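Local coordinates for acetone carboxylase alpha subunit (Xanthobacter autotrophicus Py2, PDB 5M45), which forms one subunit of a six-chain assembly, belongs to the hydantoinase B/oxoprolinase family and holds a bound manganese ion, at residues 291-296 with 313-318; 337-342 with 721-726; 700-705 with 735-740; 714-719 with 744-749. All blocks are in the same frame, centred on the assembly; numbering follows the deposited sequence.

Contact 1 (291-296 with 313-318); sequences VGFVDV and DTIMHA
Phe-293 and His-317 lie side by side across two antiparallel strands, their side chains pointing the same way. Their ring planes are only 15° apart but slid so far that the rings barely overlap, and CE2 of Phe-293 meets CD2 of His-317 at 3.5 Å. CG of His-317 stands anti to its backbone N (chi1 -180°), which starts the imidazole off alongside the phenyl. Val-291 CG2 approaches the edge of the imidazole, close to its plane, 3.8 Å from CD2, while on the phenyl ring CD2 of Phe-293 has CG2 of Ile-315 as an oblique neighbour at 4.2 Å. Both imidazole nitrogens are used: ND1 by Ser-721 OG, NE2 by an aromatic side chain of another protein's chain.

On the other face Val-296 and Thr-314 also run alongside each other, CB of Val-296 3.6 Å from OG1 of Thr-314. Next to them Val-294 CG1 rests 4.0 Å from CB of Met-316, whose chain bends at chi2 and chi3 and carries CE back against the backbone of Phe-293. Beneath these side chains the ladder is uneven. Val-296 N gives Thr-314 O a bond of 2.8 Å, but mid-strand the bond from Val-294 N to Met-316 O is weak, and that same oxygen takes a CA-H contact from Phe-293 CA at 3.1 Å.

Val-294, Val-296, Met-316 and Ala-318 pack on helix 401-422; the Phe-293 face meets helix 712-724 and the second protein. Strands 286-297 and 313-324 thus form an antiparallel hairpin with a long connection, at the edge of a mixed four-stranded sheet.

Contact 2 (337-342 with 721-726); sequences SSRWGW and SFKLGP
The irregular chain of 337-342 passes the last turn of helix 712-724 with CA of Ser-338 4.6 Å from CA of Ser-721, and no direct hydrogen bond joins the two segments. A water does the backbone work: it donates to Ser-337 O at 2.7 Å and to Ser-721 O at 2.7 Å, gripping a carbonyl near the helix end from the loop side.

Leu-724 provides the apolar part. Its CD1 sits 3.7 Å from CB of Arg-339 and equally near that residue's CA, and the two side chains cross at about a right angle. Arg-339 starts out extended, then bends at chi3 (66°), where NE turns off the line of the chain. Its NH1 ends 4.2 Å from NZ of Lys-723, two like charges that would repel; Glu-746 OE1 forms a salt bridge to each, which probably makes the closeness tolerable. At the other end Ser-721 OG lies 3.7 Å from N of Ser-338, but its polar partners are elsewhere, namely Met-717 O and His-317 ND1. Ser-338 OG likewise bonds to His-317 N.

Segment 337-342 lies in the connection between strand 330-333 and helix 349-361, in touch with strand 313-324 through His-317 and with the C-terminal end of helix 712-724, with helix 726-735 following directly and touching Ser-721 through Phe-728.

Contact 3 (700-705 with 735-740); sequences GEREKI and FWDLPD. Unlike the reference sequence in segment 735-740: Asp-737 (reference Ser).
Ile-705 drives its CD1 onto the indole of Trp-736, and this is the tight half of the contact. The methyl stands 3.4 Å from the centroid of the five-membered ring and 6° off its normal, a CH-pi contact over the face, with the two side chains crossing at about a right angle. Phe-735 CD2 lies over the opposite face of the indole, so the ring is held between two hydrocarbon groups. At the far end of the indole CH2 meets CG of Glu-701 obliquely at 3.7 Å, and Ile-705 CG2 touches CD1 of Leu-738 at 4.1 Å. The carboxylate of Glu-701 turns elsewhere, its OE2 bonded to the backbone of another protein's chain.

The solvent-facing side belongs to Arg-702 and Asp-737. Arg-702 reaches over with its chain extended from CG to NE and CG anti to the backbone N (chi1 -180°). NE donates to Trp-736 O at 2.8 Å, bent at the hydrogen, and NH2 donates to Asp-737 O at 2.8 Å, nearly straight at 170°; both oxygens lie in the guanidinium plane. Only the carboxylate of Asp-737, which differs from the reference serine, is loose: OD2 stays 4.0 Å from NH2 of Arg-702 but well out of that plane, charge proximity alone.

Those two carbonyls belong to the end of helix 726-735, where Asp-737 with its positive phi closes a Schellman motif. A cation placed there would probably be stabilised by the negative end of the helix dipole. Helix 694-706 is joined to this turn by oriented N-H bonds on the outside and by a CH-pi contact and apolar packing within.

Contact 4 (714-719 with 744-749); sequences VRQMFA and LPEEEI
Ala-719 sets its CB 3.3 Å from O of Leu-744, where one side of helix 712-724 packs against a loop containing a 3-10 turn, residues 746-748. Two apolar side chains come in beside it. Leu-744 CD2 lies 3.7 Å from O of Arg-715 and also touches CB of Phe-718, while Ile-749 CD1 pushes against the helix backbone, 3.5 Å from N of Gln-716.

The direct polar link is Gln-716 NE2 to Glu-746 OE2, 3.0 Å and almost straight at 174°. The bend of Gln-716 at chi2 (-79°) turns CD off the line of the chain, and OE2 lies in the amide plane, but this oxygen is met from above the carboxylate plane, the two groups being turned 67° apart. The other oxygen of Glu-746, OE1, serves Lys-723 and Arg-339, and those salt bridges probably fix how the carboxylate is rotated.

Further out, Arg-715 and Ile-749 slide past each other in opposite directions, CB of Arg-715 3.9 Å from CD1 of Ile-749. NE of Arg-715 bonds to Ala-710 O, which helps steady the guanidinium, as does a water at its edge that accepts from NH1 at 2.7 Å and donates to Ile-749 O. Another protein's chain packs on the helix at Val-714, Arg-715, Met-717 and Phe-718. At the opposite end of the contact a second water donates to Ala-719 O at 2.7 Å and to O of Leu-744 at 3.0 Å.

In the fold
Contact 1 is the core member, a buried strand ladder held mainly by backbone hydrogen bonds, uneven mid-strand; contacts 2, 3 and 4 are only partly buried and rely on side chains and, in contacts 2 and 4, on bridging waters. Helix 712-724 is shared by contacts 2 and 4, and it also packs on contact 1 through Met-717 and Ile-315. Glu-746 ties contact 4 to contact 2. Contact 3 is the outermost, its centre about 35 Å from the centre of the chain; it joins helix 694-706 to the turn after helix 726-735 through Arg-702, bonded to carbonyls there, and a CH-pi contact. Another protein's chain reaches contacts 1, 3 and 4, but not contact 2.

Contact 1 (291-296 with 313-318)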
# COMPACT_ATOMS: atom_id res chain seq x y z
N VAL A 291 20.54 14.41 -27.53
CA VAL A 291 19.22 14.51 -26.89
C VAL A 291 18.36 13.27 -27.20
O VAL A 291 18.53 12.62 -28.25
CB VAL A 291 18.52 15.82 -27.28
CG1 VAL A 291 18.25 15.89 -28.76
CG2 VAL A 291 17.24 16.06 -26.50
N GLY A 292 17.46 12.93 -26.26
CA GLY A 292 16.41 11.92 -26.50
C GLY A 292 15.03 12.41 -26.03
O GLY A 292 14.95 13.31 -25.21
N PHE A 293 13.99 11.79 -26.58
CA PHE A 293 12.59 12.09 -26.29
C PHE A 293 11.77 10.77 -26.24
O PHE A 293 12.19 9.73 -26.81
CB PHE A 293 11.96 12.94 -27.41
CG PHE A 293 12.70 14.20 -27.75
CD1 PHE A 293 13.71 14.21 -28.72
CD2 PHE A 293 12.37 15.40 -27.12
CE1 PHE A 293 14.35 15.42 -29.05
CE2 PHE A 293 13.03 16.58 -27.44
CZ PHE A 293 14.01 16.58 -28.40
N VAL A 294 10.56 10.84 -25.63
CA VAL A 294 9.51 9.82 -25.80
C VAL A 294 8.10 10.38 -25.50
O VAL A 294 7.96 11.44 -24.86
CB VAL A 294 9.83 8.51 -24.99
CG1 VAL A 294 9.42 8.65 -23.52
CG2 VAL A 294 9.20 7.26 -25.63
N ASP A 295 7.07 9.70 -26.00
CA ASP A 295 5.68 10.17 -25.94
C ASP A 295 4.88 9.65 -24.75
O ASP A 295 5.05 8.50 -24.36
CB ASP A 295 4.94 9.87 -27.25
CG ASP A 295 4.85 8.36 -27.61
OD1 ASP A 295 5.91 7.67 -27.71
OD2 ASP A 295 3.72 7.86 -27.85
N VAL A 296 4.00 10.51 -24.21
CA VAL A 296 3.02 10.16 -23.19
C VAL A 296 1.60 10.60 -23.65
O VAL A 296 1.14 11.69 -23.28
CB VAL A 296 3.37 10.78 -21.83
CG1 VAL A 296 2.38 10.32 -20.76
CG2 VAL A 296 4.79 10.41 -21.42
N ASP A 313 -1.61 15.17 -23.11
CA ASP A 313 -0.48 14.65 -23.92
C ASP A 313 0.80 15.40 -23.56
O ASP A 313 0.80 16.62 -23.60
CB ASP A 313 -0.78 14.85 -25.41
CG ASP A 313 -1.86 13.88 -25.96
OD1 ASP A 313 -2.06 12.77 -25.44
OD2 ASP A 313 -2.50 14.23 -26.98
N THR A 314 1.85 14.68 -23.17
CA THR A 314 3.16 15.27 -22.93
C THR A 314 4.29 14.45 -23.61
O THR A 314 4.08 13.31 -24.07
CB THR A 314 3.51 15.44 -21.42
OG1 THR A 314 3.54 14.16 -20.74
CG2 THR A 314 2.53 16.39 -20.72
N ILE A 315 5.47 15.08 -23.67
CA ILE A 315 6.68 14.54 -24.26
C ILE A 315 7.84 14.70 -23.26
O ILE A 315 8.09 15.82 -22.73
CB ILE A 315 7.05 15.27 -25.58
CG1 ILE A 315 5.92 15.13 -26.61
CG2 ILE A 315 8.37 14.76 -26.15
CD1 ILE A 315 6.10 15.92 -27.89
N MET A 316 8.55 13.60 -23.01
CA MET A 316 9.79 13.63 -22.22
C MET A 316 10.94 14.26 -23.07
O MET A 316 11.07 13.93 -24.26
CB MET A 316 10.19 12.19 -21.83
CG MET A 316 11.44 12.09 -20.93
SD MET A 316 13.04 12.30 -21.75
CE MET A 316 13.24 10.69 -22.52
N HIS A 317 11.72 15.13 -22.44
CA HIS A 317 12.90 15.80 -23.00
C HIS A 317 14.14 15.51 -22.10
O HIS A 317 14.11 15.75 -20.88
CB HIS A 317 12.62 17.30 -23.05
CG HIS A 317 13.71 18.15 -23.60
ND1 HIS A 317 14.02 19.40 -23.08
CD2 HIS A 317 14.58 17.95 -24.63
CE1 HIS A 317 15.05 19.91 -23.74
NE2 HIS A 317 15.41 19.05 -24.68
N ALA A 318 15.22 14.97 -22.71
CA ALA A 318 16.47 14.69 -22.00
C ALA A 318 17.72 15.08 -22.83
O ALA A 318 18.34 14.23 -23.48
CB ALA A 318 16.55 13.19 -21.63

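Contact 2 (337-342 with 721-726)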
# COMPACT_ATOMS: atom_id res chain seq x y z
N SER A 337 16.23 19.49 -19.13
CA SER A 337 15.28 18.36 -19.11
C SER A 337 13.90 18.79 -18.61
O SER A 337 13.76 19.78 -17.89
CB SER A 337 15.83 17.20 -18.23
OG SER A 337 17.05 16.68 -18.73
N SER A 338 12.89 18.02 -19.01
CA SER A 338 11.49 18.28 -18.63
C SER A 338 11.17 17.86 -17.18
O SER A 338 11.99 17.27 -16.50
CB SER A 338 10.52 17.62 -19.66
OG SER A 338 10.72 16.22 -19.77
N ARG A 339 9.97 18.19 -16.71
CA ARG A 339 9.51 18.00 -15.33
C ARG A 339 8.94 16.60 -15.12
O ARG A 339 8.48 15.96 -16.07
CB ARG A 339 8.43 19.05 -14.99
CG ARG A 339 8.03 19.15 -13.53
CD ARG A 339 7.08 20.28 -13.19
NE ARG A 339 5.75 20.17 -13.78
CZ ARG A 339 5.28 20.93 -14.80
NH1 ARG A 339 6.01 21.92 -15.34
NH2 ARG A 339 4.02 20.73 -15.23
N TRP A 340 8.96 16.13 -13.87
CA TRP A 340 8.13 14.97 -13.48
C TRP A 340 6.67 15.18 -13.89
O TRP A 340 6.25 16.32 -14.15
CB TRP A 340 8.26 14.69 -11.97
CG TRP A 340 7.78 15.82 -11.08
CD1 TRP A 340 8.54 16.83 -10.57
CD2 TRP A 340 6.46 16.01 -10.57
NE1 TRP A 340 7.76 17.66 -9.80
CE2 TRP A 340 6.48 17.19 -9.78
CE3 TRP A 340 5.27 15.32 -10.72
CZ2 TRP A 340 5.36 17.67 -9.11
CZ3 TRP A 340 4.13 15.83 -10.05
CH2 TRP A 340 4.19 16.98 -9.25
N GLY A 341 5.90 14.11 -13.96
CA GLY A 341 4.47 14.24 -14.32
C GLY A 341 3.52 13.24 -13.65
O GLY A 341 3.96 12.37 -12.84
N TRP A 342 2.24 13.34 -14.03
CA TRP A 342 1.17 12.53 -13.46
C TRP A 342 0.97 11.27 -14.32
O TRP A 342 0.11 11.19 -15.19
CB TRP A 342 -0.13 13.33 -13.29
CG TRP A 342 0.02 14.60 -12.50
CD1 TRP A 342 -0.03 15.88 -13.00
CD2 TRP A 342 0.25 14.73 -11.09
NE1 TRP A 342 0.14 16.79 -11.99
CE2 TRP A 342 0.33 16.11 -10.81
CE3 TRP A 342 0.42 13.82 -10.05
CZ2 TRP A 342 0.53 16.61 -9.52
CZ3 TRP A 342 0.61 14.31 -8.77
CH2 TRP A 342 0.67 15.70 -8.51
N SER A 721 10.61 22.75 -19.57
CA SER A 721 12.07 22.69 -19.72
C SER A 721 12.73 24.08 -19.45
O SER A 721 13.74 24.19 -18.76
CB SER A 721 12.44 22.14 -21.10
OG SER A 721 12.02 20.75 -21.28
N PHE A 722 12.13 25.14 -19.99
CA PHE A 722 12.64 26.49 -19.80
C PHE A 722 12.67 26.86 -18.32
O PHE A 722 13.68 27.39 -17.85
CB PHE A 722 11.79 27.56 -20.52
CG PHE A 722 11.84 27.54 -22.04
CD1 PHE A 722 12.83 26.88 -22.76
CD2 PHE A 722 10.87 28.23 -22.73
CE1 PHE A 722 12.82 26.89 -24.14
CE2 PHE A 722 10.85 28.24 -24.12
CZ PHE A 722 11.83 27.57 -24.83
N LYS A 723 11.58 26.60 -17.60
CA LYS A 723 11.51 26.96 -16.17
C LYS A 723 12.54 26.23 -15.31
O LYS A 723 13.11 26.83 -14.45
CB LYS A 723 10.13 26.69 -15.57
CG LYS A 723 9.16 27.80 -15.92
CD LYS A 723 7.76 27.50 -15.34
CE LYS A 723 7.13 26.21 -15.94
NZ LYS A 723 5.67 26.10 -15.81
N LEU A 724 12.75 24.94 -15.54
CA LEU A 724 13.77 24.16 -14.79
C LEU A 724 15.23 24.36 -15.25
O LEU A 724 16.16 24.00 -14.52
CB LEU A 724 13.44 22.67 -14.85
CG LEU A 724 12.23 22.26 -13.98
CD1 LEU A 724 11.62 20.96 -14.51
CD2 LEU A 724 12.60 22.14 -12.53
N GLY A 725 15.42 24.92 -16.45
CA GLY A 725 16.72 25.07 -17.11
C GLY A 725 16.93 26.42 -17.79
O GLY A 725 16.86 26.52 -19.01
N PRO A 726 17.20 27.47 -17.01
CA PRO A 726 17.40 28.80 -17.61
C PRO A 726 18.52 28.89 -18.65
O PRO A 726 18.43 29.70 -19.56
CB PRO A 726 17.72 29.73 -16.42
CG PRO A 726 17.83 28.82 -15.21
CD PRO A 726 17.33 27.46 -15.54
O HOH W 1 15.06 22.09 -17.62

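Contact 3 (700-705 with 735-740)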
# COMPACT_ATOMS: atom_id res chain seq x y z
N GLY A 700 11.62 29.70 -41.90
CA GLY A 700 10.21 29.27 -41.79
C GLY A 700 9.84 28.67 -40.42
O GLY A 700 8.72 28.90 -39.90
N GLU A 701 10.76 27.90 -39.84
CA GLU A 701 10.52 27.34 -38.50
C GLU A 701 10.45 28.42 -37.41
O GLU A 701 9.57 28.37 -36.53
CB GLU A 701 11.56 26.27 -38.16
CG GLU A 701 11.25 25.44 -36.92
CD GLU A 701 10.16 24.36 -37.14
OE1 GLU A 701 9.42 24.38 -38.13
OE2 GLU A 701 10.04 23.45 -36.33
N ARG A 702 11.35 29.41 -37.48
CA ARG A 702 11.32 30.58 -36.60
C ARG A 702 9.96 31.34 -36.62
O ARG A 702 9.47 31.75 -35.54
CB ARG A 702 12.47 31.54 -36.95
CG ARG A 702 12.54 32.81 -36.08
CD ARG A 702 13.74 33.66 -36.46
NE ARG A 702 13.82 34.84 -35.61
CZ ARG A 702 13.20 36.00 -35.85
NH1 ARG A 702 12.43 36.21 -36.92
NH2 ARG A 702 13.36 36.99 -34.99
N GLU A 703 9.36 31.49 -37.81
CA GLU A 703 8.04 32.09 -37.93
C GLU A 703 6.97 31.31 -37.15
O GLU A 703 6.12 31.91 -36.48
CB GLU A 703 7.60 32.25 -39.41
CG GLU A 703 6.15 32.75 -39.52
CD GLU A 703 5.62 32.92 -40.95
OE1 GLU A 703 6.27 32.43 -41.96
OE2 GLU A 703 4.52 33.56 -41.07
N LYS A 704 7.01 29.98 -37.23
CA LYS A 704 6.09 29.16 -36.46
C LYS A 704 6.29 29.29 -34.95
O LYS A 704 5.30 29.32 -34.21
CB LYS A 704 6.22 27.69 -36.86
CG LYS A 704 5.77 27.48 -38.29
CD LYS A 704 5.80 26.03 -38.68
CE LYS A 704 5.45 25.95 -40.14
NZ LYS A 704 5.78 24.60 -40.62
N ILE A 705 7.54 29.36 -34.51
CA ILE A 705 7.83 29.53 -33.08
C ILE A 705 7.26 30.88 -32.59
O ILE A 705 6.56 30.93 -31.55
CB ILE A 705 9.35 29.48 -32.78
CG1 ILE A 705 9.90 28.07 -33.10
CG2 ILE A 705 9.63 29.86 -31.32
CD1 ILE A 705 11.42 27.99 -33.22
N PHE A 735 19.58 30.81 -30.36
CA PHE A 735 19.62 30.03 -31.57
C PHE A 735 18.58 30.53 -32.59
O PHE A 735 18.88 30.66 -33.77
CB PHE A 735 19.42 28.52 -31.34
CG PHE A 735 19.49 27.73 -32.62
CD1 PHE A 735 20.72 27.34 -33.16
CD2 PHE A 735 18.31 27.48 -33.35
CE1 PHE A 735 20.79 26.68 -34.37
CE2 PHE A 735 18.37 26.82 -34.57
CZ PHE A 735 19.62 26.42 -35.08
N TRP A 736 17.36 30.76 -32.10
CA TRP A 736 16.24 31.20 -32.95
C TRP A 736 16.07 32.73 -33.07
O TRP A 736 15.10 33.22 -33.68
CB TRP A 736 14.93 30.56 -32.46
CG TRP A 736 14.85 29.07 -32.68
CD1 TRP A 736 14.78 28.10 -31.73
CD2 TRP A 736 14.82 28.40 -33.95
NE1 TRP A 736 14.71 26.87 -32.31
CE2 TRP A 736 14.72 27.02 -33.68
CE3 TRP A 736 14.86 28.83 -35.28
CZ2 TRP A 736 14.67 26.05 -34.71
CZ3 TRP A 736 14.80 27.86 -36.30
CH2 TRP A 736 14.71 26.50 -36.00
N ASP A 737 17.01 33.48 -32.48
CA ASP A 737 17.02 34.97 -32.54
C ASP A 737 15.67 35.55 -32.11
O ASP A 737 15.06 36.36 -32.82
CB ASP A 737 17.44 35.40 -33.94
CG ASP A 737 17.65 36.90 -34.08
OD1 ASP A 737 18.14 37.54 -33.14
OD2 ASP A 737 17.33 37.45 -35.19
N LEU A 738 15.17 35.10 -30.96
CA LEU A 738 13.83 35.52 -30.48
C LEU A 738 13.93 36.81 -29.66
O LEU A 738 14.85 36.95 -28.87
CB LEU A 738 13.15 34.43 -29.65
CG LEU A 738 13.02 33.08 -30.39
CD1 LEU A 738 12.54 31.98 -29.46
CD2 LEU A 738 12.09 33.18 -31.60
N PRO A 739 12.98 37.74 -29.84
CA PRO A 739 12.98 38.94 -29.02
C PRO A 739 12.54 38.65 -27.57
O PRO A 739 11.84 37.66 -27.30
CB PRO A 739 11.93 39.80 -29.72
CG PRO A 739 10.94 38.82 -30.24
CD PRO A 739 11.78 37.67 -30.69
N ASP A 740 12.95 39.52 -26.65
CA ASP A 740 12.53 39.42 -25.25
C ASP A 740 11.02 39.53 -25.02
O ASP A 740 10.52 39.00 -24.02
CB ASP A 740 13.28 40.45 -24.36
CG ASP A 740 14.77 40.12 -24.21
OD1 ASP A 740 15.18 38.98 -24.51
OD2 ASP A 740 15.53 41.02 -23.81

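Contact 4 (714-719 with 744-749)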
# COMPACT_ATOMS: atom_id res chain seq x y z
N VAL A 714 4.02 19.73 -27.68
CA VAL A 714 5.31 20.36 -27.98
C VAL A 714 5.53 21.63 -27.11
O VAL A 714 6.59 21.81 -26.48
CB VAL A 714 5.43 20.68 -29.48
CG1 VAL A 714 6.71 21.46 -29.79
CG2 VAL A 714 5.39 19.41 -30.31
N ARG A 715 4.51 22.48 -27.04
CA ARG A 715 4.62 23.71 -26.22
C ARG A 715 4.78 23.43 -24.73
O ARG A 715 5.55 24.13 -24.07
CB ARG A 715 3.45 24.62 -26.48
CG ARG A 715 3.52 25.19 -27.89
CD ARG A 715 2.43 26.16 -28.17
NE ARG A 715 1.28 25.41 -28.66
CZ ARG A 715 0.04 25.54 -28.23
NH1 ARG A 715 -0.29 26.41 -27.29
NH2 ARG A 715 -0.88 24.78 -28.77
N GLN A 716 4.07 22.44 -24.19
CA GLN A 716 4.22 22.11 -22.77
C GLN A 716 5.65 21.64 -22.47
O GLN A 716 6.22 22.05 -21.44
CB GLN A 716 3.22 21.03 -22.34
CG GLN A 716 3.14 20.82 -20.84
CD GLN A 716 4.30 19.96 -20.29
OE1 GLN A 716 4.85 19.11 -21.00
NE2 GLN A 716 4.65 20.18 -19.03
N MET A 717 6.23 20.82 -23.35
CA MET A 717 7.62 20.34 -23.18
C MET A 717 8.65 21.49 -23.09
O MET A 717 9.44 21.54 -22.12
CB MET A 717 7.99 19.37 -24.31
CG MET A 717 9.36 18.73 -24.18
SD MET A 717 10.01 18.04 -25.74
CE MET A 717 10.62 19.55 -26.56
N PHE A 718 8.61 22.41 -24.05
CA PHE A 718 9.49 23.60 -23.99
C PHE A 718 9.20 24.47 -22.76
O PHE A 718 10.14 24.85 -22.05
CB PHE A 718 9.42 24.43 -25.29
CG PHE A 718 10.13 23.76 -26.46
CD1 PHE A 718 11.51 23.60 -26.47
CD2 PHE A 718 9.41 23.27 -27.54
CE1 PHE A 718 12.16 23.01 -27.54
CE2 PHE A 718 10.05 22.64 -28.61
CZ PHE A 718 11.43 22.54 -28.61
N ALA A 719 7.92 24.74 -22.44
CA ALA A 719 7.64 25.62 -21.31
C ALA A 719 8.18 25.07 -19.99
O ALA A 719 8.76 25.83 -19.19
CB ALA A 719 6.17 25.94 -21.19
N LEU A 744 6.81 32.04 -23.30
CA LEU A 744 6.07 30.77 -23.37
C LEU A 744 5.69 30.25 -21.96
O LEU A 744 6.23 29.21 -21.50
CB LEU A 744 6.86 29.75 -24.18
CG LEU A 744 6.06 28.54 -24.68
CD1 LEU A 744 5.09 28.88 -25.84
CD2 LEU A 744 7.03 27.41 -25.04
N PRO A 745 4.79 30.96 -21.27
CA PRO A 745 4.35 30.45 -19.96
C PRO A 745 3.45 29.21 -20.12
O PRO A 745 2.57 29.15 -20.99
CB PRO A 745 3.56 31.62 -19.36
CG PRO A 745 3.08 32.41 -20.53
CD PRO A 745 4.12 32.23 -21.63
N GLU A 746 3.67 28.22 -19.27
CA GLU A 746 2.94 26.96 -19.37
C GLU A 746 1.43 27.14 -19.18
O GLU A 746 0.64 26.41 -19.78
CB GLU A 746 3.48 25.94 -18.35
CG GLU A 746 3.11 24.48 -18.67
CD GLU A 746 3.74 23.49 -17.71
OE1 GLU A 746 4.73 23.84 -17.03
OE2 GLU A 746 3.23 22.35 -17.60
N GLU A 747 1.05 28.11 -18.36
CA GLU A 747 -0.36 28.37 -18.04
C GLU A 747 -1.16 28.86 -19.24
O GLU A 747 -2.37 28.77 -19.20
CB GLU A 747 -0.52 29.41 -16.93
CG GLU A 747 0.06 29.00 -15.58
CD GLU A 747 1.58 29.26 -15.43
OE1 GLU A 747 2.30 29.72 -16.38
OE2 GLU A 747 2.06 28.93 -14.32
N GLU A 748 -0.53 29.39 -20.28
CA GLU A 748 -1.30 29.91 -21.41
C GLU A 748 -1.65 28.84 -22.44
O GLU A 748 -2.38 29.11 -23.37
CB GLU A 748 -0.58 31.11 -22.07
CG GLU A 748 -0.69 32.41 -21.25
CD GLU A 748 0.05 33.61 -21.88
OE1 GLU A 748 0.06 34.68 -21.24
OE2 GLU A 748 0.65 33.46 -22.99
N ILE A 749 -1.16 27.62 -22.26
CA ILE A 749 -1.37 26.56 -23.27
C ILE A 749 -2.83 26.02 -23.25
O ILE A 749 -3.35 25.64 -24.28
CB ILE A 749 -0.32 25.43 -23.11
CG1 ILE A 749 1.10 26.01 -23.32
CG2 ILE A 749 -0.56 24.27 -24.08
CD1 ILE A 749 2.21 25.10 -22.79
O HOH W 2 -2.93 25.88 -27.04
O HOH W 3 8.20 28.45 -19.36